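PDB 2X32: cellulose-binding protein from Saccharophagus degradans, which binds a long polyisoprenoid diphosphate inside its YceI-like domain and is implicated in plant cell wall breakdown, probably as a polyisoprenoid carrier. Local coordinates for residues A[18-23]-A[30-35]; A[118-123]-A[134-139]; A[138-143]-A[167-172]. All blocks are in the same frame, centred on the assembly; numbering follows the deposited sequence.

Contact 1 of 3, residues A[18-23]-A[30-35]. With OTP ((2E,6E,10E,14E,18E,22E,26E)-3,7,11,15,19,23,27,31-octamethyldotriaconta-2,6,10,14,18,22,26,30-octaenyl trihydrogen diphosphate), chain C.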
# COMPACT_ATOMS: atom_id res chain seq x y z
N LEU A 18 -4.58 2.72 -3.57
CA LEU A 18 -3.85 2.76 -2.31
C LEU A 18 -3.45 4.20 -2.05
O LEU A 18 -2.87 4.85 -2.92
CB LEU A 18 -2.67 1.82 -2.27
CG LEU A 18 -1.92 1.75 -0.98
CD1 LEU A 18 -1.30 0.38 -0.78
CD2 LEU A 18 -0.85 2.86 -0.89
N ASN A 19 -3.81 4.70 -0.90
CA ASN A 19 -3.69 6.11 -0.49
C ASN A 19 -2.84 6.18 0.79
O ASN A 19 -2.86 5.24 1.58
CB ASN A 19 -5.05 6.72 -0.12
CG ASN A 19 -6.03 6.86 -1.31
OD1 ASN A 19 -5.68 6.73 -2.48
ND2 ASN A 19 -7.30 7.02 -0.96
N PHE A 20 -2.23 7.34 1.05
CA PHE A 20 -1.54 7.59 2.29
C PHE A 20 -1.70 9.03 2.65
O PHE A 20 -1.90 9.87 1.78
CB PHE A 20 -0.07 7.14 2.20
CG PHE A 20 0.77 7.91 1.23
CD1 PHE A 20 1.58 8.99 1.66
CD2 PHE A 20 0.82 7.56 -0.10
CE1 PHE A 20 2.40 9.65 0.76
CE2 PHE A 20 1.63 8.25 -1.02
CZ PHE A 20 2.43 9.29 -0.56
N VAL A 21 -1.66 9.31 3.94
CA VAL A 21 -1.96 10.64 4.42
C VAL A 21 -0.76 11.25 5.13
O VAL A 21 -0.24 10.66 6.10
CB VAL A 21 -3.18 10.63 5.38
CG1 VAL A 21 -3.45 12.02 5.95
CG2 VAL A 21 -4.42 10.04 4.71
N SER A 22 -0.35 12.45 4.71
CA SER A 22 0.69 13.18 5.43
C SER A 22 0.06 14.19 6.35
O SER A 22 -1.03 14.67 6.09
CB SER A 22 1.65 13.88 4.48
OG SER A 22 0.98 14.86 3.74
N SER A 23 0.77 14.55 7.41
CA SER A 23 0.36 15.69 8.25
C SER A 23 1.52 16.64 8.40
O SER A 23 2.63 16.19 8.65
CB SER A 23 -0.05 15.21 9.63
OG SER A 23 -0.36 16.32 10.45
N GLU A 30 -3.20 15.76 4.23
CA GLU A 30 -3.36 15.64 2.81
C GLU A 30 -3.25 14.16 2.42
O GLU A 30 -2.32 13.45 2.82
CB GLU A 30 -2.27 16.41 2.06
CG GLU A 30 -2.22 17.93 2.28
CD GLU A 30 -0.97 18.54 1.65
OE1 GLU A 30 0.06 18.70 2.34
OE2 GLU A 30 -1.10 18.95 0.50
N THR A 31 -4.18 13.74 1.59
CA THR A 31 -4.23 12.40 1.08
C THR A 31 -3.56 12.32 -0.27
O THR A 31 -3.94 13.08 -1.20
CB THR A 31 -5.66 11.94 0.95
OG1 THR A 31 -6.26 12.01 2.24
CG2 THR A 31 -5.74 10.50 0.46
N HIS A 32 -2.57 11.45 -0.38
CA HIS A 32 -1.80 11.18 -1.58
C HIS A 32 -2.11 9.79 -2.07
O HIS A 32 -2.63 8.96 -1.31
CB HIS A 32 -0.30 11.30 -1.24
CG HIS A 32 0.02 12.58 -0.57
ND1 HIS A 32 0.45 12.68 0.74
CD2 HIS A 32 -0.12 13.86 -1.02
CE1 HIS A 32 0.60 13.96 1.05
NE2 HIS A 32 0.26 14.69 0.00
N ARG A 33 -1.80 9.52 -3.32
CA ARG A 33 -2.11 8.19 -3.85
C ARG A 33 -1.01 7.74 -4.76
O ARG A 33 -0.13 8.50 -5.19
CB ARG A 33 -3.45 8.10 -4.61
CG ARG A 33 -4.66 8.77 -3.95
CD ARG A 33 -5.52 9.61 -4.97
NE ARG A 33 -6.70 10.12 -4.30
CZ ARG A 33 -6.87 11.31 -3.73
NH1 ARG A 33 -5.94 12.28 -3.78
NH2 ARG A 33 -8.04 11.55 -3.13
N PHE A 34 -0.96 6.43 -4.95
CA PHE A 34 -0.14 5.79 -5.99
C PHE A 34 -1.03 5.39 -7.15
O PHE A 34 -1.97 4.60 -6.98
CB PHE A 34 0.65 4.58 -5.43
CG PHE A 34 1.65 4.97 -4.40
CD1 PHE A 34 2.88 5.48 -4.77
CD2 PHE A 34 1.38 4.75 -3.03
CE1 PHE A 34 3.82 5.85 -3.82
CE2 PHE A 34 2.33 5.06 -2.09
CZ PHE A 34 3.53 5.62 -2.45
N ASP A 35 -0.78 5.97 -8.32
CA ASP A 35 -1.67 5.76 -9.47
C ASP A 35 -1.47 4.40 -10.15
O ASP A 35 -2.30 4.00 -10.98
CB ASP A 35 -1.53 6.90 -10.47
CG ASP A 35 -2.09 8.22 -9.97
OD1 ASP A 35 -2.97 8.24 -9.06
OD2 ASP A 35 -1.68 9.23 -10.54
O7 OTP C . 3.61 23.54 3.00
P2 OTP C . 4.29 23.62 1.66
O5 OTP C . 5.39 24.66 1.62
O6 OTP C . 3.35 23.66 0.48
O4 OTP C . 5.12 22.19 1.56
P1 OTP C . 4.81 20.95 0.57
O2 OTP C . 3.65 20.22 1.20
O3 OTP C . 4.88 21.29 -0.90
O1 OTP C . 5.99 19.86 0.79
C40 OTP C . 6.01 19.16 2.05
C39 OTP C . 5.85 17.65 1.83
C37 OTP C . 5.02 16.90 2.53
C38 OTP C . 4.05 17.37 3.63
C36 OTP C . 4.97 15.40 2.27
C35 OTP C . 5.59 14.56 3.35
C34 OTP C . 5.41 13.06 3.05
C32 OTP C . 5.22 12.10 3.96
C33 OTP C . 5.06 12.39 5.42
C31 OTP C . 4.99 10.67 3.45
C30 OTP C . 5.90 9.58 3.95
C29 OTP C . 5.48 8.20 3.43
C27 OTP C . 5.57 7.08 4.14
C28 OTP C . 6.21 6.96 5.52
C26 OTP C . 4.98 5.78 3.62
C25 OTP C . 4.23 5.85 2.31
C24 OTP C . 3.31 4.65 2.04
C22 OTP C . 3.57 3.62 1.24
C23 OTP C . 4.77 3.49 0.33
C21 OTP C . 2.57 2.51 1.17
C20 OTP C . 3.07 1.19 1.83
C19 OTP C . 2.07 0.03 1.72
C17 OTP C . 1.30 -0.44 2.70
C18 OTP C . 1.37 -0.06 4.13
C16 OTP C . 0.24 -1.47 2.34
C15 OTP C . 0.42 -2.77 3.07
C14 OTP C . -0.40 -3.87 2.46
C12 OTP C . -1.00 -4.88 3.15
C13 OTP C . -0.94 -4.96 4.67
C11 OTP C . -1.76 -5.97 2.48
C10 OTP C . -2.02 -5.84 1.03
C9 OTP C . -3.02 -6.83 0.43
C7 OTP C . -2.73 -7.90 -0.33
C8 OTP C . -1.36 -8.27 -0.87
C6 OTP C . -3.88 -8.80 -0.74
C5 OTP C . -4.04 -10.03 0.12
C4 OTP C . -5.12 -10.95 -0.37
C2 OTP C . -5.93 -11.64 0.44
C3 OTP C . -5.93 -11.67 1.93
C1 OTP C . -6.95 -12.54 -0.19
O HOH W 1 -4.30 4.46 -5.97
O HOH W 2 -7.58 7.24 -4.72
O HOH W 3 0.32 17.27 4.72
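Phe-20 and His-32 are a hydrogen-bonded antiparallel pair, and the backbone bonds run both ways: His-32 N gives to Phe-20 O at 2.8 Å, and Phe-20 N returns to His-32 O. Ser-22 and Glu-30 form the next hydrogen-bonded pair, beyond the non-hydrogen-bonded pair Val-21 and Thr-31, while at the other end Phe-34 N reaches Leu-18 O at 3.2 Å.

Aromatic packing fills the face that carries Phe-20, His-32 and Phe-34. With CG between the backbone N and the carbonyl carbon (chi1 66°), the Phe-20 ring is directed to where His-32 CB and the lipid take its two sides. His-32 CB sits 3.6 Å from the Phe-20 ring centroid, a CH-pi contact. The Phe-34 ring lies near parallel to the Phe-20 ring but slid aside, so the two barely overlap, meeting through CE2 on both rings at 3.4 Å; Leu-18 CD2 comes up to the Phe-34 edge.

The bound octaprenyl diphosphate lies on this same side. Its C25 is over the Phe-20 face opposite His-32, its methyl C23 is 3.7 Å from Phe-34 CZ, and its C33 is 3.8 Å from Ser-22 CB.

Between the side chains, polar links run through water. One water joins Ser-22 OG to Glu-30 OE1, which also forms a salt bridge with Lys-24, while OE2 forms one with Arg-63; Lys-24 itself bonds the ligand.

The two strands, 7-24 and 28-42, form a hairpin in the antiparallel sheet that lines the lipid pocket. Strand 167-177 pairs with the other edge of 18-23, helix 61-72 brings Met-67 against Phe-20, and Ile-51 of strand 46-52 packs on Leu-18 and Phe-34.

Contact 2 of 3, residues A[118-123]-A[134-139]. With OTP ((2E,6E,10E,14E,18E,22E,26E)-3,7,11,15,19,23,27,31-octamethyldotriaconta-2,6,10,14,18,22,26,30-octaenyl trihydrogen diphosphate), chain C; IMD (imidazole), chain D.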
# COMPACT_ATOMS: atom_id res chain seq x y z
N ASP A 118 1.69 -6.58 10.81
CA ASP A 118 0.72 -7.45 11.44
C ASP A 118 -0.60 -6.67 11.48
O ASP A 118 -0.73 -5.68 12.20
CB ASP A 118 1.18 -7.82 12.87
CG ASP A 118 2.39 -8.73 12.86
OD1 ASP A 118 2.29 -9.82 12.24
OD2 ASP A 118 3.43 -8.36 13.48
N THR A 119 -1.54 -7.06 10.64
CA THR A 119 -2.79 -6.29 10.55
C THR A 119 -3.91 -7.22 10.16
O THR A 119 -3.73 -8.41 9.88
CB THR A 119 -2.66 -5.13 9.56
OG1 THR A 119 -3.72 -4.17 9.76
CG2 THR A 119 -2.69 -5.64 8.11
N GLN A 120 -5.12 -6.68 10.10
CA GLN A 120 -6.28 -7.45 9.78
C GLN A 120 -6.87 -6.91 8.47
O GLN A 120 -7.01 -5.67 8.31
CB GLN A 120 -7.31 -7.30 10.90
CG GLN A 120 -8.42 -8.21 10.81
CD GLN A 120 -9.22 -8.13 12.15
OE1 GLN A 120 -9.86 -7.09 12.40
NE2 GLN A 120 -9.09 -9.12 13.05
N LEU A 121 -7.14 -7.83 7.56
CA LEU A 121 -7.73 -7.51 6.26
C LEU A 121 -9.16 -7.98 6.22
O LEU A 121 -9.54 -8.97 6.87
CB LEU A 121 -6.97 -8.13 5.10
CG LEU A 121 -5.47 -7.79 5.08
CD1 LEU A 121 -4.78 -8.50 3.86
CD2 LEU A 121 -5.19 -6.28 5.04
N ASN A 122 -9.98 -7.21 5.49
CA ASN A 122 -11.32 -7.58 5.16
C ASN A 122 -11.31 -8.12 3.74
O ASN A 122 -10.80 -7.46 2.82
CB ASN A 122 -12.27 -6.38 5.27
CG ASN A 122 -13.70 -6.79 5.11
OD1 ASN A 122 -14.18 -7.02 3.97
ND2 ASN A 122 -14.42 -6.95 6.26
N VAL A 123 -11.80 -9.34 3.58
CA VAL A 123 -11.91 -9.97 2.28
C VAL A 123 -13.38 -10.26 2.01
O VAL A 123 -14.03 -10.95 2.80
CB VAL A 123 -11.12 -11.28 2.22
CG1 VAL A 123 -11.28 -11.96 0.79
CG2 VAL A 123 -9.64 -11.05 2.60
N GLN A 134 -9.40 -5.16 1.63
CA GLN A 134 -9.09 -3.84 2.16
C GLN A 134 -8.62 -3.92 3.60
O GLN A 134 -8.85 -4.90 4.30
CB GLN A 134 -10.30 -2.93 1.93
CG GLN A 134 -11.56 -3.36 2.74
CD GLN A 134 -12.76 -2.57 2.37
OE1 GLN A 134 -12.72 -1.33 2.36
NE2 GLN A 134 -13.84 -3.28 2.03
N ASN A 135 -7.92 -2.89 4.04
CA ASN A 135 -7.53 -2.84 5.45
C ASN A 135 -8.77 -2.70 6.31
O ASN A 135 -9.62 -1.80 6.09
CB ASN A 135 -6.52 -1.73 5.75
CG ASN A 135 -6.99 -0.35 5.28
OD1 ASN A 135 -7.23 -0.14 4.07
ND2 ASN A 135 -7.05 0.62 6.20
N GLN A 136 -8.90 -3.58 7.30
CA GLN A 136 -10.08 -3.56 8.14
C GLN A 136 -10.09 -2.39 9.04
O GLN A 136 -11.16 -1.90 9.41
CB GLN A 136 -10.17 -4.86 8.94
CG GLN A 136 -11.31 -4.86 10.00
CD GLN A 136 -12.71 -4.78 9.43
OE1 GLN A 136 -12.94 -5.04 8.25
NE2 GLN A 136 -13.67 -4.39 10.27
N SER A 137 -8.93 -1.90 9.43
CA SER A 137 -8.92 -0.73 10.30
C SER A 137 -7.89 0.24 9.83
O SER A 137 -7.00 -0.11 9.04
CB SER A 137 -8.66 -1.15 11.72
OG SER A 137 -7.42 -1.82 11.78
N PRO A 138 -7.97 1.48 10.35
CA PRO A 138 -6.91 2.38 10.03
C PRO A 138 -5.50 1.74 10.31
O PRO A 138 -5.30 1.06 11.30
CB PRO A 138 -7.20 3.59 10.91
CG PRO A 138 -8.75 3.58 11.04
CD PRO A 138 -9.03 2.10 11.19
N LEU A 139 -4.60 1.93 9.37
CA LEU A 139 -3.30 1.24 9.26
C LEU A 139 -2.24 2.33 9.24
O LEU A 139 -2.27 3.17 8.35
CB LEU A 139 -3.25 0.43 7.96
CG LEU A 139 -1.91 -0.29 7.63
CD1 LEU A 139 -1.41 -1.17 8.80
CD2 LEU A 139 -2.10 -1.14 6.33
O7 OTP C . 3.61 23.54 3.00
P2 OTP C . 4.29 23.62 1.66
O5 OTP C . 5.39 24.66 1.62
O6 OTP C . 3.35 23.66 0.48
O4 OTP C . 5.12 22.19 1.56
P1 OTP C . 4.81 20.95 0.57
O2 OTP C . 3.65 20.22 1.20
O3 OTP C . 4.88 21.29 -0.90
O1 OTP C . 5.99 19.86 0.79
C40 OTP C . 6.01 19.16 2.05
C39 OTP C . 5.85 17.65 1.83
C37 OTP C . 5.02 16.90 2.53
C38 OTP C . 4.05 17.37 3.63
C36 OTP C . 4.97 15.40 2.27
C35 OTP C . 5.59 14.56 3.35
C34 OTP C . 5.41 13.06 3.05
C32 OTP C . 5.22 12.10 3.96
C33 OTP C . 5.06 12.39 5.42
C31 OTP C . 4.99 10.67 3.45
C30 OTP C . 5.90 9.58 3.95
C29 OTP C . 5.48 8.20 3.43
C27 OTP C . 5.57 7.08 4.14
C28 OTP C . 6.21 6.96 5.52
C26 OTP C . 4.98 5.78 3.62
C25 OTP C . 4.23 5.85 2.31
C24 OTP C . 3.31 4.65 2.04
C22 OTP C . 3.57 3.62 1.24
C23 OTP C . 4.77 3.49 0.33
C21 OTP C . 2.57 2.51 1.17
C20 OTP C . 3.07 1.19 1.83
C19 OTP C . 2.07 0.03 1.72
C17 OTP C . 1.30 -0.44 2.70
C18 OTP C . 1.37 -0.06 4.13
C16 OTP C . 0.24 -1.47 2.34
C15 OTP C . 0.42 -2.77 3.07
C14 OTP C . -0.40 -3.87 2.46
C12 OTP C . -1.00 -4.88 3.15
C13 OTP C . -0.94 -4.96 4.67
C11 OTP C . -1.76 -5.97 2.48
C10 OTP C . -2.02 -5.84 1.03
C9 OTP C . -3.02 -6.83 0.43
C7 OTP C . -2.73 -7.90 -0.33
C8 OTP C . -1.36 -8.27 -0.87
C6 OTP C . -3.88 -8.80 -0.74
C5 OTP C . -4.04 -10.03 0.12
C4 OTP C . -5.12 -10.95 -0.37
C2 OTP C . -5.93 -11.64 0.44
C3 OTP C . -5.93 -11.67 1.93
C1 OTP C . -6.95 -12.54 -0.19
N1 IMD D . -10.50 2.59 2.88
C2 IMD D . -11.47 1.71 2.49
N3 IMD D . -11.29 0.56 3.19
C4 IMD D . -10.22 0.67 4.02
C5 IMD D . -9.72 1.96 3.81
O HOH W 4 -6.13 -3.05 8.73
O HOH W 5 -13.36 -6.12 1.48
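Asn-122 and Gln-134 pair through two backbone bonds as a hydrogen-bonded antiparallel couple, Asn-122 N to Gln-134 O at 2.8 Å and Gln-134 N to Asn-122 O at 2.9 Å. Gln-136 N still reaches Gln-120 O, but from Gln-136 on the chain leaves the regular strand, and a water bridges Gln-120 O, Thr-119 OG1 and Ser-137 N.

Among the side chains, Asn-122 ND2 gives a bent bond to Gln-136 OE1 at 3.1 Å (139° at the hydrogen) and another to Asp-99. The Gln-136 chain turns at chi2 (65°), which swings CD toward Asn-122 while CG rests 3.6 Å from Gln-120 OE1, of the amide whose NE2 bonds Asp-103. Asn-135 spans the break from its own strand: ND2 bonds Ser-137 O at 2.9 Å, approaching from above the carbonyl plane, and also Asp-171 OD1, while OD1 accepts from Phe-172 N. An alanine here would probably leave Phe-172 N, Ser-137 O and Asp-171 OD1 without these mates and the loop freer to move. On the pocket side, Thr-119 CG2 touches lipid C13, and Leu-121 CD1 lies 3.9 Å from lipid C3.

This hairpin of strands 115-125 and 130-142 is flanked by strand 99-109, where Val-104 meets Thr-119 and Leu-121, and by strand 167-177, whose Phe-172 packs on Leu-121.

Contact 3 of 3, residues A[138-143]-A[167-172]. With OTP ((2E,6E,10E,14E,18E,22E,26E)-3,7,11,15,19,23,27,31-octamethyldotriaconta-2,6,10,14,18,22,26,30-octaenyl trihydrogen diphosphate), chain C.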
# COMPACT_ATOMS: atom_id res chain seq x y z
N PRO A 138 -7.97 1.48 10.35
CA PRO A 138 -6.91 2.38 10.03
C PRO A 138 -5.50 1.74 10.31
O PRO A 138 -5.30 1.06 11.30
CB PRO A 138 -7.20 3.59 10.91
CG PRO A 138 -8.75 3.58 11.04
CD PRO A 138 -9.03 2.10 11.19
N LEU A 139 -4.60 1.93 9.37
CA LEU A 139 -3.30 1.24 9.26
C LEU A 139 -2.24 2.33 9.24
O LEU A 139 -2.27 3.17 8.35
CB LEU A 139 -3.25 0.43 7.96
CG LEU A 139 -1.91 -0.29 7.63
CD1 LEU A 139 -1.41 -1.17 8.80
CD2 LEU A 139 -2.10 -1.14 6.33
N LEU A 140 -1.34 2.36 10.22
CA LEU A 140 -0.36 3.43 10.32
C LEU A 140 1.00 2.87 10.03
O LEU A 140 1.37 1.81 10.57
CB LEU A 140 -0.39 4.00 11.74
CG LEU A 140 -1.73 4.52 12.26
CD1 LEU A 140 -1.66 4.69 13.78
CD2 LEU A 140 -2.14 5.83 11.49
N ILE A 141 1.77 3.57 9.20
CA ILE A 141 3.16 3.24 8.90
C ILE A 141 4.04 4.30 9.56
O ILE A 141 3.72 5.52 9.50
CB ILE A 141 3.45 3.34 7.36
CG1 ILE A 141 2.74 2.22 6.61
CG2 ILE A 141 4.97 3.36 7.09
CD1 ILE A 141 3.29 0.83 7.01
N LYS A 142 5.13 3.87 10.17
CA LYS A 142 6.09 4.78 10.76
C LYS A 142 7.28 4.93 9.83
O LYS A 142 7.90 3.93 9.44
CB LYS A 142 6.54 4.24 12.14
CG LYS A 142 5.41 4.27 13.17
CD LYS A 142 5.83 4.02 14.59
CE LYS A 142 4.62 4.30 15.57
NZ LYS A 142 3.83 5.54 15.13
N ALA A 143 7.58 6.15 9.42
CA ALA A 143 8.68 6.35 8.46
C ALA A 143 10.01 5.76 8.93
O ALA A 143 10.78 5.26 8.11
CB ALA A 143 8.84 7.84 8.18
N THR A 167 4.46 9.66 11.03
CA THR A 167 3.50 8.57 10.99
C THR A 167 2.51 8.84 9.85
O THR A 167 1.98 9.95 9.69
CB THR A 167 2.75 8.46 12.32
OG1 THR A 167 3.68 8.25 13.39
CG2 THR A 167 1.77 7.30 12.30
N VAL A 168 2.26 7.80 9.06
CA VAL A 168 1.48 7.92 7.85
C VAL A 168 0.36 6.85 7.78
O VAL A 168 0.62 5.66 7.60
CB VAL A 168 2.45 7.80 6.65
CG1 VAL A 168 1.75 7.83 5.31
CG2 VAL A 168 3.46 8.95 6.70
N PRO A 169 -0.93 7.27 7.90
CA PRO A 169 -2.03 6.33 7.64
C PRO A 169 -2.06 5.87 6.19
O PRO A 169 -1.91 6.69 5.28
CB PRO A 169 -3.30 7.19 7.90
CG PRO A 169 -2.79 8.29 8.78
CD PRO A 169 -1.44 8.58 8.35
N VAL A 170 -2.28 4.58 5.98
CA VAL A 170 -2.40 4.01 4.63
C VAL A 170 -3.74 3.30 4.53
O VAL A 170 -4.13 2.62 5.46
CB VAL A 170 -1.26 3.01 4.38
CG1 VAL A 170 -1.46 2.27 3.01
CG2 VAL A 170 0.04 3.70 4.41
N ASP A 171 -4.47 3.50 3.42
CA ASP A 171 -5.73 2.83 3.12
C ASP A 171 -5.71 2.27 1.74
O ASP A 171 -5.10 2.85 0.84
CB ASP A 171 -6.88 3.80 3.21
CG ASP A 171 -7.16 4.19 4.60
OD1 ASP A 171 -7.63 3.37 5.40
OD2 ASP A 171 -6.96 5.39 4.89
N PHE A 172 -6.34 1.13 1.54
CA PHE A 172 -6.38 0.53 0.21
C PHE A 172 -7.64 -0.23 -0.00
O PHE A 172 -8.23 -0.78 0.95
CB PHE A 172 -5.14 -0.33 -0.08
CG PHE A 172 -4.84 -1.40 0.97
CD1 PHE A 172 -5.50 -2.64 0.97
CD2 PHE A 172 -3.92 -1.16 1.97
CE1 PHE A 172 -5.24 -3.57 1.94
CE2 PHE A 172 -3.69 -2.11 2.94
CZ PHE A 172 -4.33 -3.31 2.89
O7 OTP C . 3.61 23.54 3.00
P2 OTP C . 4.29 23.62 1.66
O5 OTP C . 5.39 24.66 1.62
O6 OTP C . 3.35 23.66 0.48
O4 OTP C . 5.12 22.19 1.56
P1 OTP C . 4.81 20.95 0.57
O2 OTP C . 3.65 20.22 1.20
O3 OTP C . 4.88 21.29 -0.90
O1 OTP C . 5.99 19.86 0.79
C40 OTP C . 6.01 19.16 2.05
C39 OTP C . 5.85 17.65 1.83
C37 OTP C . 5.02 16.90 2.53
C38 OTP C . 4.05 17.37 3.63
C36 OTP C . 4.97 15.40 2.27
C35 OTP C . 5.59 14.56 3.35
C34 OTP C . 5.41 13.06 3.05
C32 OTP C . 5.22 12.10 3.96
C33 OTP C . 5.06 12.39 5.42
C31 OTP C . 4.99 10.67 3.45
C30 OTP C . 5.90 9.58 3.95
C29 OTP C . 5.48 8.20 3.43
C27 OTP C . 5.57 7.08 4.14
C28 OTP C . 6.21 6.96 5.52
C26 OTP C . 4.98 5.78 3.62
C25 OTP C . 4.23 5.85 2.31
C24 OTP C . 3.31 4.65 2.04
C22 OTP C . 3.57 3.62 1.24
C23 OTP C . 4.77 3.49 0.33
C21 OTP C . 2.57 2.51 1.17
C20 OTP C . 3.07 1.19 1.83
C19 OTP C . 2.07 0.03 1.72
C17 OTP C . 1.30 -0.44 2.70
C18 OTP C . 1.37 -0.06 4.13
C16 OTP C . 0.24 -1.47 2.34
C15 OTP C . 0.42 -2.77 3.07
C14 OTP C . -0.40 -3.87 2.46
C12 OTP C . -1.00 -4.88 3.15
C13 OTP C . -0.94 -4.96 4.67
C11 OTP C . -1.76 -5.97 2.48
C10 OTP C . -2.02 -5.84 1.03
C9 OTP C . -3.02 -6.83 0.43
C7 OTP C . -2.73 -7.90 -0.33
C8 OTP C . -1.36 -8.27 -0.87
C6 OTP C . -3.88 -8.80 -0.74
C5 OTP C . -4.04 -10.03 0.12
C4 OTP C . -5.12 -10.95 -0.37
C2 OTP C . -5.93 -11.64 0.44
C3 OTP C . -5.93 -11.67 1.93
C1 OTP C . -6.95 -12.54 -0.19
O HOH W 6 -5.41 3.84 7.58
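Ile-141 and Val-168 meet as a hydrogen-bonded antiparallel pair, Val-168 N giving to Ile-141 O at 2.7 Å and Ile-141 N to Val-168 O. Followed outward, the Ile-141 side chain starts with CB 3.7 Å from Val-168 O. Its CG1 stands anti to the carbonyl carbon (chi1 -70°) and touches both Val-170 CG2, at 3.8 Å, and the lipid methyl C18. The branch CG2 approaches another lipid methyl, C28, at 4.1 Å. At the tip, CD1 ends on C18 at 3.6 Å.

Strands 130-142 and 167-177 are neighbours in the curled antiparallel sheet of the YceI-like fold, and the face holding Ile-141, Val-168 and Val-170 is pocket wall. Val-168 CG2 touches C28 at 3.6 Å, and Ala-143 CB meets the same methyl. Further along, Leu-139 CD2 sits at the edge of the Phe-172 ring, whose CZ lies 3.7 Å from the lipid C12. Leu-139 N is joined to Val-170 O through a water.

On the other face of the sheet Leu-140 CD2 packs against Pro-169 CG at 3.7 Å. Lys-142 and Thr-167 run side by side there, NZ making a weak hydrogen bond to OG1.

In the fold
All three contacts are antiparallel pairings in one curled sheet, each touching the lipid. Contact 3 is the middle piece: its segment 167-172 pairs with 18-23 of contact 1, the centres of the two contacts about 9 Å apart, and its other segment shares Pro-138 and Leu-139 with contact 2. Contacts 1 and 2, about 17 Å apart between centres, do not touch. All are partly buried, contact 2 least so, with two of nine touching residues buried against five of ten in contact 1 and five of nine in contact 3. Contact 1, nearer the diphosphate, mixes rings with Ser-22 and Glu-30 on one face; contact 3 lines the middle with aliphatic groups and Phe-172; contact 2, by the lipid tail, carries more amides.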